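Local coordinates for protein uncharacterized conserved (Bdellovibrio bacteriovorus, PDB 7O21) that probably trims peptidoglycan as an LD-carboxypeptidase of the YkuD family, an editing of the cell wall that generates the curvature of this predatory bacterium, at residues R51-F56 and K160-Y165. Sequence-based numbering, arbitrary orientation.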
loop_
_atom_site.group_PDB
_atom_site.type_symbol
_atom_site.label_atom_id
_atom_site.label_comp_id
_atom_site.label_asym_id
_atom_site.label_seq_id
_atom_site.Cartn_x
_atom_site.Cartn_y
_atom_site.Cartn_z
ATOM N N ARG A 51 22.652 -18.222 6.708
ATOM C CA ARG A 51 22.012 -17.783 7.949
ATOM C C ARG A 51 22.651 -16.492 8.471
ATOM O O ARG A 51 23.036 -16.382 9.638
ATOM C CB ARG A 51 22.012 -18.901 9.004
ATOM C CG ARG A 51 21.149 -20.096 8.620
ATOM C CD ARG A 51 21.383 -21.270 9.569
ATOM N NE ARG A 51 22.786 -21.678 9.576
ATOM C CZ ARG A 51 23.241 -22.812 9.051
ATOM N NH1 ARG A 51 22.406 -23.663 8.469
ATOM N NH2 ARG A 51 24.536 -23.094 9.105
ATOM N N LYS A 52 22.737 -15.486 7.597
ATOM C CA LYS A 52 23.391 -14.232 7.948
ATOM C C LYS A 52 22.585 -13.056 7.422
ATOM O O LYS A 52 22.035 -13.111 6.318
ATOM C CB LYS A 52 24.804 -14.132 7.367
ATOM C CG LYS A 52 25.759 -15.214 7.850
ATOM C CD LYS A 52 26.205 -14.979 9.280
ATOM C CE LYS A 52 27.415 -15.839 9.615
ATOM N NZ LYS A 52 27.201 -16.616 10.860
ATOM N N LEU A 53 22.562 -11.986 8.200
ATOM C CA LEU A 53 21.993 -10.711 7.793
ATOM C C LEU A 53 23.089 -9.664 7.869
ATOM O O LEU A 53 23.734 -9.516 8.913
ATOM C CB LEU A 53 20.835 -10.339 8.713
ATOM C CG LEU A 53 20.091 -9.031 8.458
ATOM C CD1 LEU A 53 18.693 -9.134 9.064
ATOM C CD2 LEU A 53 20.844 -7.836 9.054
ATOM N N SER A 54 23.301 -8.935 6.777
ATOM C CA SER A 54 24.345 -7.929 6.697
ATOM C C SER A 54 23.734 -6.563 6.424
ATOM O O SER A 54 22.650 -6.450 5.849
ATOM C CB SER A 54 25.328 -8.225 5.566
ATOM O OG SER A 54 25.814 -9.554 5.617
ATOM N N VAL A 55 24.426 -5.525 6.878
ATOM C CA VAL A 55 24.063 -4.148 6.576
ATOM C C VAL A 55 25.120 -3.570 5.650
ATOM O O VAL A 55 26.314 -3.631 5.952
ATOM C CB VAL A 55 23.928 -3.297 7.850
ATOM C CG1 VAL A 55 23.459 -1.896 7.488
ATOM C CG2 VAL A 55 22.960 -3.948 8.816
ATOM N N PHE A 56 24.691 -3.034 4.514
ATOM C CA PHE A 56 25.576 -2.335 3.600
ATOM C C PHE A 56 25.233 -0.855 3.593
ATOM O O PHE A 56 24.076 -0.464 3.789
ATOM C CB PHE A 56 25.444 -2.899 2.176
ATOM C CG PHE A 56 26.112 -4.228 2.005
ATOM C CD1 PHE A 56 25.470 -5.392 2.403
ATOM C CD2 PHE A 56 27.396 -4.312 1.487
ATOM C CE1 PHE A 56 26.084 -6.621 2.262
ATOM C CE2 PHE A 56 28.026 -5.553 1.356
ATOM C CZ PHE A 56 27.361 -6.698 1.740
ATOM N N LYS A 160 17.415 -4.690 17.902
ATOM C CA LYS A 160 17.590 -3.350 18.450
ATOM C C LYS A 160 18.743 -2.609 17.775
ATOM O O LYS A 160 18.665 -1.393 17.573
ATOM C CB LYS A 160 17.782 -3.422 19.964
ATOM C CG LYS A 160 16.571 -3.965 20.692
ATOM C CD LYS A 160 16.838 -4.202 22.174
ATOM C CE LYS A 160 15.641 -4.884 22.813
ATOM N NZ LYS A 160 15.914 -5.351 24.207
ATOM N N LYS A 161 19.825 -3.312 17.433
ATOM C CA LYS A 161 20.891 -2.677 16.662
ATOM C C LYS A 161 20.408 -2.296 15.267
ATOM O O LYS A 161 20.715 -1.204 14.771
ATOM C CB LYS A 161 22.089 -3.617 16.556
ATOM C CG LYS A 161 22.785 -3.946 17.876
ATOM C CD LYS A 161 23.863 -5.013 17.672
ATOM C CE LYS A 161 24.568 -5.362 18.973
ATOM N NZ LYS A 161 25.469 -6.544 18.807
ATOM N N LEU A 162 19.661 -3.184 14.610
ATOM C CA LEU A 162 19.238 -2.904 13.241
ATOM C C LEU A 162 18.299 -1.709 13.176
ATOM O O LEU A 162 18.257 -1.005 12.158
ATOM C CB LEU A 162 18.562 -4.129 12.639
ATOM C CG LEU A 162 19.472 -5.340 12.428
ATOM C CD1 LEU A 162 18.655 -6.521 11.918
ATOM C CD2 LEU A 162 20.589 -4.998 11.448
ATOM N N ALA A 163 17.536 -1.468 14.240
ATOM C CA ALA A 163 16.603 -0.352 14.237
ATOM C C ALA A 163 17.312 0.962 13.946
ATOM O O ALA A 163 16.721 1.864 13.338
ATOM C CB ALA A 163 15.845 -0.286 15.568
ATOM N N ASP A 164 18.584 1.074 14.337
ATOM C CA ASP A 164 19.354 2.289 14.088
ATOM C C ASP A 164 19.628 2.522 12.609
ATOM O O ASP A 164 19.923 3.656 12.218
ATOM C CB ASP A 164 20.676 2.247 14.861
ATOM C CG ASP A 164 20.477 2.327 16.364
ATOM O OD1 ASP A 164 19.419 2.833 16.803
ATOM O OD2 ASP A 164 21.377 1.877 17.105
ATOM N N TYR A 165 19.541 1.488 11.781
ATOM C CA TYR A 165 19.840 1.631 10.360
ATOM C C TYR A 165 18.599 1.700 9.487
ATOM O O TYR A 165 18.729 1.889 8.274
ATOM C CB TYR A 165 20.699 0.458 9.878
ATOM C CG TYR A 165 22.029 0.301 10.569
ATOM C CD1 TYR A 165 23.093 1.135 10.268
ATOM C CD2 TYR A 165 22.227 -0.707 11.505
ATOM C CE1 TYR A 165 24.323 0.980 10.890
ATOM C CE2 TYR A 165 23.447 -0.870 12.132
ATOM C CZ TYR A 165 24.488 -0.023 11.824
ATOM O OH TYR A 165 25.705 -0.201 12.452
#
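Val55 sets its CG1 methyl on one face of the Tyr165 ring, a CH-pi contact in which the methyl carbon CG1 of Val55 stands 4.2 Å from the centroid of the Tyr165 ring and 18° off its normal. The methyl is displaced toward the ring's backbone end, so its nearest ring atom is CG of Tyr165, 4.0 Å from CG1 of Val55. The Tyr165 ring also packs edge-to-face (T-shaped) with that of Tyr42. The two branches of Val55 divide the work: with CG1 anti to the backbone N (chi1 -176°) and lying over the tyrosine, CG2 is left to meet Leu162, 3.7 Å from its CD2. Leu162 and Val55 lie alongside each other, pointing opposite ways, whereas Leu53 and Leu162 come tip to tip, CD2 to CD2 at 3.7 Å. CD2 of Leu162 thus bridges the two strand residues, while its CD1 lies against both methyls of Leu53. Leu162 and Tyr165 are three residues apart and both face the strand; Tyr165 N bonds to Leu162 O at 2.8 Å. The contact is purely apolar and buried. Leu53 and Val55, alternate residues of strand 52-59, face the segment 160-165, while Ser54 between them turns away and hydrogen-bonds Glu68. Helix 156-163 and the residues following it thus pack on one face of the sheet of the YkuD-family L,D-transpeptidase catalytic domain, where strand 52-59 runs between antiparallel strands 42-47 and 62-73; Leu53 also touches Ile44 and Val46 of strand 42-47, and Ile66 touches Tyr165.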